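Local coordinates for integron cassette protein Vpc_cass2 (Vibrio paracholerae, PDB 3JRT) that is of unknown function but is encoded by a mobile integron gene cassette and folds as an all-helical protein paired with a second copy of itself, at residues 24-27 with 28-31; 66-69 with 70-74; 86-89 with 90-94; 110-113 with 114-118. All coordinates share one frame; numbering follows the deposited sequence.

Contact 1 (24-27 with 28-31); sequences MSDK and WIEI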
loop_
_atom_site.group_PDB
_atom_site.type_symbol
_atom_site.label_atom_id
_atom_site.label_comp_id
_atom_site.label_asym_id
_atom_site.label_seq_id
_atom_site.Cartn_x
_atom_site.Cartn_y
_atom_site.Cartn_z
HETATM N N MSE A 24 -28.650 -12.756 8.832
HETATM C CA MSE A 24 -27.991 -11.882 9.796
HETATM C C MSE A 24 -26.768 -11.290 9.169
HETATM O O MSE A 24 -26.111 -11.925 8.352
HETATM C CB MSE A 24 -27.578 -12.645 11.047
HETATM C CG MSE A 24 -28.706 -13.475 11.659
HETATM SE SE MSE A 24 -30.323 -12.441 12.117
HETATM C CE MSE A 24 -29.521 -11.244 13.416
ATOM N N SER A 25 -26.440 -10.074 9.582
ATOM C CA SER A 25 -25.329 -9.342 9.006
ATOM C C SER A 25 -23.965 -9.837 9.464
ATOM O O SER A 25 -22.950 -9.502 8.842
ATOM C CB SER A 25 -25.436 -7.868 9.378
ATOM O OG SER A 25 -25.092 -7.690 10.743
ATOM N N ASP A 26 -23.917 -10.596 10.557
ATOM C CA ASP A 26 -22.614 -10.946 11.135
ATOM C C ASP A 26 -21.677 -9.720 11.156
ATOM O O ASP A 26 -20.483 -9.826 10.864
ATOM C CB ASP A 26 -21.964 -12.099 10.354
ATOM C CG ASP A 26 -22.681 -13.437 10.571
ATOM O OD1 ASP A 26 -23.144 -13.694 11.706
ATOM O OD2 ASP A 26 -22.778 -14.240 9.610
ATOM N N LYS A 27 -22.239 -8.555 11.475
ATOM C CA LYS A 27 -21.472 -7.322 11.593
ATOM C C LYS A 27 -20.218 -7.614 12.389
ATOM O O LYS A 27 -19.116 -7.246 12.000
ATOM C CB LYS A 27 -22.268 -6.262 12.367
ATOM C CG LYS A 27 -23.539 -5.745 11.709
ATOM C CD LYS A 27 -24.473 -5.071 12.730
ATOM C CE LYS A 27 -25.845 -4.772 12.114
ATOM N NZ LYS A 27 -26.857 -4.263 13.097
ATOM N N TRP A 28 -20.407 -8.288 13.517
ATOM C CA TRP A 28 -19.358 -8.417 14.516
ATOM C C TRP A 28 -18.198 -9.263 14.033
ATOM O O TRP A 28 -17.061 -9.055 14.444
ATOM C CB TRP A 28 -19.936 -8.967 15.819
ATOM C CG TRP A 28 -20.978 -8.060 16.387
ATOM C CD1 TRP A 28 -22.335 -8.174 16.252
ATOM C CD2 TRP A 28 -20.750 -6.877 17.161
ATOM N NE1 TRP A 28 -22.963 -7.140 16.905
ATOM C CE2 TRP A 28 -22.012 -6.331 17.472
ATOM C CE3 TRP A 28 -19.600 -6.229 17.625
ATOM C CZ2 TRP A 28 -22.156 -5.168 18.226
ATOM C CZ3 TRP A 28 -19.746 -5.074 18.376
ATOM C CH2 TRP A 28 -21.015 -4.556 18.668
ATOM N N ILE A 29 -18.492 -10.224 13.167
ATOM C CA ILE A 29 -17.450 -11.013 12.534
ATOM C C ILE A 29 -16.581 -10.121 11.640
ATOM O O ILE A 29 -15.353 -10.210 11.658
ATOM C CB ILE A 29 -18.043 -12.135 11.681
ATOM C CG1 ILE A 29 -18.563 -13.263 12.571
ATOM C CG2 ILE A 29 -16.999 -12.682 10.736
ATOM C CD1 ILE A 29 -19.327 -14.319 11.808
ATOM N N GLU A 30 -17.242 -9.273 10.857
ATOM C CA GLU A 30 -16.579 -8.419 9.898
ATOM C C GLU A 30 -15.709 -7.433 10.670
ATOM O O GLU A 30 -14.544 -7.221 10.340
ATOM C CB GLU A 30 -17.621 -7.687 9.043
ATOM C CG GLU A 30 -17.196 -6.297 8.574
ATOM C CD GLU A 30 -18.355 -5.492 8.003
ATOM O OE1 GLU A 30 -19.374 -6.117 7.645
ATOM O OE2 GLU A 30 -18.255 -4.244 7.912
ATOM N N ILE A 31 -16.289 -6.862 11.720
ATOM C CA ILE A 31 -15.603 -5.911 12.573
ATOM C C ILE A 31 -14.366 -6.518 13.239
ATOM O O ILE A 31 -13.304 -5.909 13.220
ATOM C CB ILE A 31 -16.561 -5.298 13.617
ATOM C CG1 ILE A 31 -17.582 -4.392 12.928
ATOM C CG2 ILE A 31 -15.796 -4.483 14.651
ATOM C CD1 ILE A 31 -18.730 -3.971 13.837
#
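The first turn of helix 27-53 begins here, with Asp26 at the N-cap position; its carbonyl, with that of Lys27, accepts from the amides of Ile29, Glu30 and Ile31. Asp26 O receives Glu30 N at 3.3 Å and weakly Ile29 N at 3.1 Å. The next i to i+4 bond, Ile31 N to Lys27 O, is 2.9 Å long. The Asp26 side chain makes no capping bond. It lies alongside Ile29, both pointing the same way, and the methyl Ile29 CD1 sits 3.7 Å from Asp26 CG. Ile29 carries CG1 beside its own backbone N (chi1 -75°), which turns CD1 back toward the start of the helix and onto the aspartate. Glu30 is buried, and its CB rests on Lys27 O at 3.3 Å. Its carboxylate is held from beyond this turn: OE2 is hydrogen-bonded to Tyr92, and OE1 forms a salt bridge with Lys134 of the second subunit, which joins the start of the helix to that subunit. Ile31 leans over the same carbonyl, with CG1 3.4 Å from Lys27 O.

Contact 2 (66-69 with 70-74); sequences KRQC and IWRLC
Four successive i to i+4 bonds, from Ile70 N to Lys66 O through Leu73 N to Cys69 O, run along this unbroken alpha-helical part of helix 64-91, all between 2.9 and 3.1 Å. Arg67 and Trp71, one turn apart, lie side by side and point the same way. The arginine is extended from CG to NE, with CG opposite the backbone N (chi1 -174°), and this carries its guanidinium alongside the indole. Trp71 NE1 lies over one guanidinium face, displaced toward the rim and 3.7 Å from Arg67 NH2; the two planes are inclined by 55°, so this is no parallel stack. Glu53 of helix 27-53 joins the pair: its OE2 accepts a hydrogen bond from Trp71 NE1 and forms a salt bridge with Arg67 NE. The indole edge also meets the backbone, with Trp71 CD1 3.2 Å from Arg67 O, near the ring plane.

On another side of the helix Gln68 and Arg72 are bridged by a water, which accepts from Arg72 NH1 at 2.8 Å, at the edge of the guanidinium, and from Gln68 NE2 at 3.3 Å. The bend of Arg72 at chi3 (-59°) folds the guanidinium back over Cys69, whose CA lies over one of its faces. Arg72 NH2 has a salt bridge to Asp41 of the second subunit, and Gly40 of that subunit packs on Cys69. The same nitrogen, Arg72 NH2, comes within 3.3 Å of Cys69 SG.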
loop_
_atom_site.group_PDB
_atom_site.type_symbol
_atom_site.label_atom_id
_atom_site.label_comp_id
_atom_site.label_asym_id
_atom_site.label_seq_id
_atom_site.Cartn_x
_atom_site.Cartn_y
_atom_site.Cartn_z
ATOM N N LYS A 66 15.416 5.326 -3.784
ATOM C CA LYS A 66 15.052 4.081 -3.132
ATOM C C LYS A 66 14.471 4.393 -1.760
ATOM O O LYS A 66 13.399 3.914 -1.403
ATOM C CB LYS A 66 16.257 3.151 -2.986
ATOM C CG LYS A 66 15.972 1.996 -2.033
ATOM C CD LYS A 66 17.070 0.954 -2.089
ATOM C CE LYS A 66 16.739 -0.215 -1.156
ATOM N NZ LYS A 66 17.705 -1.342 -1.294
ATOM N N ARG A 67 15.168 5.223 -0.996
ATOM C CA ARG A 67 14.663 5.574 0.321
ATOM C C ARG A 67 13.253 6.170 0.245
ATOM O O ARG A 67 12.389 5.792 1.005
ATOM C CB ARG A 67 15.620 6.524 1.036
ATOM C CG ARG A 67 15.222 6.821 2.452
ATOM C CD ARG A 67 16.325 7.559 3.222
ATOM N NE ARG A 67 15.887 7.871 4.574
ATOM C CZ ARG A 67 15.293 9.008 4.907
ATOM N NH1 ARG A 67 15.103 9.940 3.986
ATOM N NH2 ARG A 67 14.904 9.219 6.155
ATOM N N GLN A 68 13.028 7.105 -0.674
ATOM C CA GLN A 68 11.691 7.661 -0.846
ATOM C C GLN A 68 10.653 6.582 -1.161
ATOM O O GLN A 68 9.504 6.645 -0.723
ATOM C CB GLN A 68 11.691 8.732 -1.955
ATOM C CG GLN A 68 12.206 10.069 -1.526
ATOM C CD GLN A 68 12.319 11.082 -2.693
ATOM O OE1 GLN A 68 12.942 12.149 -2.549
ATOM N NE2 GLN A 68 11.723 10.744 -3.847
ATOM N N CYS A 69 11.058 5.588 -1.934
ATOM C CA CYS A 69 10.126 4.542 -2.331
ATOM C C CYS A 69 9.687 3.724 -1.126
ATOM O O CYS A 69 8.523 3.326 -1.026
ATOM C CB CYS A 69 10.748 3.651 -3.418
ATOM S SG CYS A 69 10.838 4.452 -5.020
ATOM N N ILE A 70 10.623 3.492 -0.209
ATOM C CA ILE A 70 10.320 2.807 1.042
ATOM C C ILE A 70 9.329 3.608 1.881
ATOM O O ILE A 70 8.369 3.059 2.424
ATOM C CB ILE A 70 11.602 2.527 1.862
ATOM C CG1 ILE A 70 12.487 1.538 1.117
ATOM C CG2 ILE A 70 11.259 1.946 3.226
ATOM C CD1 ILE A 70 13.929 1.483 1.637
ATOM N N TRP A 71 9.585 4.909 2.001
ATOM C CA TRP A 71 8.684 5.794 2.723
ATOM C C TRP A 71 7.290 5.801 2.108
ATOM O O TRP A 71 6.295 5.755 2.830
ATOM C CB TRP A 71 9.260 7.232 2.851
ATOM C CG TRP A 71 10.281 7.298 3.939
ATOM C CD1 TRP A 71 11.545 6.788 3.913
ATOM C CD2 TRP A 71 10.099 7.851 5.244
ATOM N NE1 TRP A 71 12.170 7.005 5.120
ATOM C CE2 TRP A 71 11.304 7.660 5.952
ATOM C CE3 TRP A 71 9.032 8.486 5.884
ATOM C CZ2 TRP A 71 11.481 8.104 7.264
ATOM C CZ3 TRP A 71 9.197 8.899 7.194
ATOM C CH2 TRP A 71 10.420 8.720 7.865
ATOM N N ARG A 72 7.194 5.878 0.787
ATOM C CA ARG A 72 5.850 5.835 0.194
ATOM C C ARG A 72 5.179 4.485 0.475
ATOM O O ARG A 72 4.012 4.443 0.872
ATOM C CB ARG A 72 5.856 6.146 -1.303
ATOM C CG ARG A 72 6.345 7.556 -1.655
ATOM C CD ARG A 72 5.959 7.917 -3.082
ATOM N NE ARG A 72 6.503 6.988 -4.072
ATOM C CZ ARG A 72 7.705 7.122 -4.632
ATOM N NH1 ARG A 72 8.497 8.136 -4.298
ATOM N NH2 ARG A 72 8.121 6.241 -5.529
ATOM N N LEU A 73 5.920 3.392 0.285
ATOM C CA LEU A 73 5.358 2.071 0.557
ATOM C C LEU A 73 4.698 2.049 1.924
ATOM O O LEU A 73 3.554 1.636 2.053
ATOM C CB LEU A 73 6.426 0.963 0.475
ATOM C CG LEU A 73 5.961 -0.444 0.895
ATOM C CD1 LEU A 73 4.880 -0.940 -0.062
ATOM C CD2 LEU A 73 7.109 -1.444 0.908
ATOM N N CYS A 74 5.428 2.485 2.952
ATOM C CA CYS A 74 4.929 2.362 4.320
ATOM C C CYS A 74 3.898 3.432 4.666
ATOM O O CYS A 74 2.852 3.165 5.278
ATOM C CB CYS A 74 6.086 2.362 5.320
ATOM S SG CYS A 74 7.230 0.969 5.063
HETATM O O HOH W 1 11.125 7.851 -5.307
#

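Contact 3 (86-89 with 90-94); sequences VELN and QKYGK
Gln90 reaches back one turn to lie beside Glu87. Its CB sits 3.9 Å from Val86 O, and CG, turned between the backbone N and the carbonyl carbon (chi1 66°), presses to 3.3 Å from Glu87 O. The extended chain then takes CD past Glu87 CA and brings NE2 to 3.8 Å from Glu87 CG. The two side chains point the same way, and the amide and carboxylate planes are 8° apart. The carboxylate itself is held elsewhere, OE1 accepting from Val131 N of the second subunit, whose His130 packs on both Glu87 and Gln90.

Farther on, Leu88 and Tyr92 meet at an angle: Leu88 CD1 touches the ring edge in plane, 3.8 Å from Tyr92 CD2, while Lys91 CG stands over the centre of one ring face. Leu88 also packs on Ile34 and Leu35 of helix 27-53. The backbone changes character along the way. Gln90 N to Val86 O is a sound i to i+4 bond of 2.9 Å, but those of Lys91 and Tyr92 to Glu87 O and Leu88 O are weak. Both nitrogens also bond three residues back, Lys91 N to Leu88 O and Tyr92 N to Asn89 O (3.3 Å), each donor standing above the carbonyl plane. This tightening from i to i+4 toward i to i+3 bonding is typical of a helix C-terminus, here the end of helix 64-91, where Tyr92 leaves helical geometry.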
loop_
_atom_site.group_PDB
_atom_site.type_symbol
_atom_site.label_atom_id
_atom_site.label_comp_id
_atom_site.label_asym_id
_atom_site.label_seq_id
_atom_site.Cartn_x
_atom_site.Cartn_y
_atom_site.Cartn_z
ATOM N N VAL A 86 -11.172 5.318 10.673
ATOM C CA VAL A 86 -12.228 6.315 10.727
ATOM C C VAL A 86 -13.499 5.778 10.065
ATOM O O VAL A 86 -14.579 5.861 10.637
ATOM C CB VAL A 86 -11.806 7.648 10.075
ATOM C CG1 VAL A 86 -12.954 8.666 10.143
ATOM C CG2 VAL A 86 -10.558 8.199 10.754
ATOM N N GLU A 87 -13.366 5.210 8.870
ATOM C CA GLU A 87 -14.532 4.735 8.129
ATOM C C GLU A 87 -15.283 3.656 8.900
ATOM O O GLU A 87 -16.513 3.585 8.865
ATOM C CB GLU A 87 -14.125 4.199 6.765
ATOM C CG GLU A 87 -13.611 5.237 5.805
ATOM C CD GLU A 87 -13.067 4.589 4.551
ATOM O OE1 GLU A 87 -13.064 3.339 4.508
ATOM O OE2 GLU A 87 -12.646 5.312 3.623
ATOM N N LEU A 88 -14.534 2.815 9.596
ATOM C CA LEU A 88 -15.144 1.807 10.442
ATOM C C LEU A 88 -15.942 2.496 11.559
ATOM O O LEU A 88 -17.085 2.120 11.843
ATOM C CB LEU A 88 -14.071 0.884 11.021
ATOM C CG LEU A 88 -14.571 -0.344 11.767
ATOM C CD1 LEU A 88 -15.110 -1.355 10.779
ATOM C CD2 LEU A 88 -13.466 -0.954 12.615
ATOM N N ASN A 89 -15.341 3.510 12.179
ATOM C CA ASN A 89 -16.020 4.292 13.205
ATOM C C ASN A 89 -17.313 4.922 12.713
ATOM O O ASN A 89 -18.339 4.821 13.372
ATOM C CB ASN A 89 -15.112 5.386 13.745
ATOM C CG ASN A 89 -14.332 4.948 14.962
ATOM O OD1 ASN A 89 -14.887 4.381 15.898
ATOM N ND2 ASN A 89 -13.031 5.225 14.961
ATOM N N GLN A 90 -17.271 5.572 11.556
ATOM C CA GLN A 90 -18.465 6.241 11.048
ATOM C C GLN A 90 -19.546 5.259 10.589
ATOM O O GLN A 90 -20.703 5.640 10.416
ATOM C CB GLN A 90 -18.124 7.252 9.945
ATOM C CG GLN A 90 -17.577 6.653 8.653
ATOM C CD GLN A 90 -17.122 7.726 7.668
ATOM O OE1 GLN A 90 -17.085 8.913 7.999
ATOM N NE2 GLN A 90 -16.771 7.311 6.453
ATOM N N LYS A 91 -19.176 3.996 10.405
ATOM C CA LYS A 91 -20.153 2.992 10.004
ATOM C C LYS A 91 -20.776 2.253 11.187
ATOM O O LYS A 91 -21.875 1.718 11.070
ATOM C CB LYS A 91 -19.556 1.995 9.014
ATOM C CG LYS A 91 -20.503 0.867 8.664
ATOM C CD LYS A 91 -20.192 0.278 7.309
ATOM C CE LYS A 91 -21.242 -0.753 6.920
ATOM N NZ LYS A 91 -20.825 -1.571 5.742
ATOM N N TYR A 92 -20.092 2.248 12.329
ATOM C CA TYR A 92 -20.532 1.429 13.456
ATOM C C TYR A 92 -20.581 2.085 14.848
ATOM O O TYR A 92 -19.949 1.600 15.780
ATOM C CB TYR A 92 -19.698 0.138 13.521
ATOM C CG TYR A 92 -19.895 -0.795 12.334
ATOM C CD1 TYR A 92 -21.162 -1.257 11.990
ATOM C CD2 TYR A 92 -18.811 -1.212 11.558
ATOM C CE1 TYR A 92 -21.347 -2.105 10.912
ATOM C CE2 TYR A 92 -18.985 -2.062 10.479
ATOM C CZ TYR A 92 -20.257 -2.506 10.163
ATOM O OH TYR A 92 -20.444 -3.349 9.096
ATOM N N GLY A 93 -21.366 3.153 15.002
ATOM C CA GLY A 93 -21.764 3.622 16.325
ATOM C C GLY A 93 -22.447 2.520 17.130
ATOM O O GLY A 93 -22.954 2.737 18.232
ATOM N N LYS A 94 -22.507 1.321 16.567
ATOM C CA LYS A 94 -22.926 0.145 17.308
ATOM C C LYS A 94 -21.840 -0.319 18.255
ATOM O O LYS A 94 -21.755 -1.493 18.542
ATOM C CB LYS A 94 -23.252 -0.987 16.357
ATOM C CG LYS A 94 -22.954 -0.636 14.982
ATOM C CD LYS A 94 -24.075 -0.905 14.075
ATOM C CE LYS A 94 -23.978 0.035 12.906
ATOM N NZ LYS A 94 -24.523 -0.558 11.682
#

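Contact 4 (110-113 with 114-118); sequences YNNE and INKNT
The amides of Asn111 and Asn115, one turn apart on helix 104-116, are set with their planes 69° apart, so neither lies flat on the other. Asn115 ND2 is 3.2 Å from Asn111 OD1. The same ND2 lies 3.2 Å from Asn111 O, but the angle there is too poor for a hydrogen bond. Asn115 OD1 accepts from Arg83 of helix 64-91, a bond consistent with the modelled orientation of this amide. The ring of Tyr110 meets that of Trp162 with planes about 15° apart, and its OH bonds to Ser174 O.

A further flat group, the amide of Asn112, is crossed by the extended chain of Lys116; Lys116 CE passes 3.2 Å from Asn112 ND2. Lys116 CG sits beside its own backbone N (chi1 -74°), which lays the start of the chain back along the helix, 3.2 Å from Asn112 O. Glu113, bent at chi2, has OE2 4.5 Å from Lys116 NZ, too far for a salt bridge. Ile114 is buried and turns CD1 onto Tyr110 O at 3.6 Å, its side chain packing on Val86 and Trp162.

The last backbone bond, Asn117 N to Glu113 O at 3.1 Å, closes the helix, and Asn117 centres an inverse gamma turn, its ND2 donating to Met150 O. With an exposed Lys116 near Glu113 but not paired with it, the charge attraction is probably modest, and the firmer polar ties of this turn are those of Tyr110, Asn115 and Asn117 to other parts of the chain.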
loop_
_atom_site.group_PDB
_atom_site.type_symbol
_atom_site.label_atom_id
_atom_site.label_comp_id
_atom_site.label_asym_id
_atom_site.label_seq_id
_atom_site.Cartn_x
_atom_site.Cartn_y
_atom_site.Cartn_z
ATOM N N TYR A 110 -8.853 9.232 19.003
ATOM C CA TYR A 110 -8.029 8.792 17.891
ATOM C C TYR A 110 -8.730 9.047 16.563
ATOM O O TYR A 110 -8.113 9.482 15.595
ATOM C CB TYR A 110 -7.603 7.337 18.076
ATOM C CG TYR A 110 -6.472 7.240 19.067
ATOM C CD1 TYR A 110 -5.170 7.064 18.647
ATOM C CD2 TYR A 110 -6.703 7.393 20.417
ATOM C CE1 TYR A 110 -4.130 7.005 19.558
ATOM C CE2 TYR A 110 -5.678 7.336 21.332
ATOM C CZ TYR A 110 -4.393 7.143 20.901
ATOM O OH TYR A 110 -3.372 7.095 21.825
ATOM N N ASN A 111 -10.035 8.824 16.533
ATOM C CA ASN A 111 -10.806 9.165 15.352
ATOM C C ASN A 111 -10.593 10.632 14.980
ATOM O O ASN A 111 -10.428 10.975 13.808
ATOM C CB ASN A 111 -12.290 8.861 15.580
ATOM C CG ASN A 111 -13.114 9.006 14.317
ATOM O OD1 ASN A 111 -13.464 10.113 13.908
ATOM N ND2 ASN A 111 -13.423 7.891 13.691
ATOM N N ASN A 112 -10.554 11.497 15.987
ATOM C CA ASN A 112 -10.461 12.929 15.730
ATOM C C ASN A 112 -9.076 13.374 15.270
ATOM O O ASN A 112 -8.940 14.204 14.363
ATOM C CB ASN A 112 -10.890 13.727 16.955
ATOM C CG ASN A 112 -11.319 15.130 16.600
ATOM O OD1 ASN A 112 -11.917 15.357 15.547
ATOM N ND2 ASN A 112 -11.014 16.083 17.473
ATOM N N GLU A 113 -8.051 12.822 15.904
ATOM C CA GLU A 113 -6.681 13.098 15.509
ATOM C C GLU A 113 -6.497 12.848 14.014
ATOM O O GLU A 113 -5.973 13.689 13.284
ATOM C CB GLU A 113 -5.734 12.212 16.300
ATOM C CG GLU A 113 -5.834 12.405 17.795
ATOM C CD GLU A 113 -5.104 13.640 18.262
ATOM O OE1 GLU A 113 -4.335 13.520 19.238
ATOM O OE2 GLU A 113 -5.289 14.721 17.654
ATOM N N ILE A 114 -6.952 11.689 13.560
ATOM C CA ILE A 114 -6.839 11.343 12.151
ATOM C C ILE A 114 -7.510 12.348 11.214
ATOM O O ILE A 114 -6.923 12.752 10.212
ATOM C CB ILE A 114 -7.388 9.946 11.881
ATOM C CG1 ILE A 114 -6.458 8.893 12.500
ATOM C CG2 ILE A 114 -7.517 9.739 10.398
ATOM C CD1 ILE A 114 -7.128 7.509 12.733
ATOM N N ASN A 115 -8.740 12.745 11.520
ATOM C CA ASN A 115 -9.392 13.754 10.696
ATOM C C ASN A 115 -8.635 15.078 10.722
ATOM O O ASN A 115 -8.512 15.754 9.704
ATOM C CB ASN A 115 -10.834 13.978 11.146
ATOM C CG ASN A 115 -11.735 12.796 10.842
ATOM O OD1 ASN A 115 -11.712 12.239 9.742
ATOM N ND2 ASN A 115 -12.550 12.417 11.818
ATOM N N LYS A 116 -8.136 15.452 11.896
ATOM C CA LYS A 116 -7.425 16.716 12.048
ATOM C C LYS A 116 -6.224 16.779 11.120
ATOM O O LYS A 116 -5.904 17.835 10.563
ATOM C CB LYS A 116 -6.946 16.885 13.484
ATOM C CG LYS A 116 -8.041 17.232 14.463
ATOM C CD LYS A 116 -7.456 17.569 15.817
ATOM C CE LYS A 116 -8.535 18.004 16.783
ATOM N NZ LYS A 116 -7.964 18.320 18.117
ATOM N N ASN A 117 -5.553 15.638 10.974
ATOM C CA ASN A 117 -4.327 15.552 10.197
ATOM C C ASN A 117 -4.702 15.287 8.747
ATOM O O ASN A 117 -4.780 14.137 8.313
ATOM C CB ASN A 117 -3.442 14.431 10.757
ATOM C CG ASN A 117 -2.076 14.369 10.096
ATOM O OD1 ASN A 117 -1.928 14.701 8.925
ATOM N ND2 ASN A 117 -1.073 13.932 10.849
ATOM N N THR A 118 -4.947 16.362 8.007
ATOM C CA THR A 118 -5.520 16.279 6.669
ATOM C C THR A 118 -4.568 15.736 5.612
ATOM O O THR A 118 -5.008 15.294 4.551
ATOM C CB THR A 118 -6.073 17.642 6.207
ATOM O OG1 THR A 118 -4.999 18.577 6.067
ATOM C CG2 THR A 118 -7.061 18.170 7.226
#

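In the fold
All four contacts are partly buried and local, three on helices and the first where a loop enters one. Contact 1 starts helix 27-53, contact 2 lies within helix 64-91, contact 3 ends that helix and contact 4 ends helix 104-116. Contacts 2 and 3 share one helix yet lie on opposite sides of the chain's centre, about 30 Å apart between centres. Contact 4 is nearest the centre of the chain and contact 1 the most peripheral. Contact 3 joins its neighbours, touching contact 1 through Tyr92 and contact 4 through Val86 and Asn89. The second subunit reaches contacts 1, 2 and 3, meeting charged groups in each, whereas contact 4 touches no other chain.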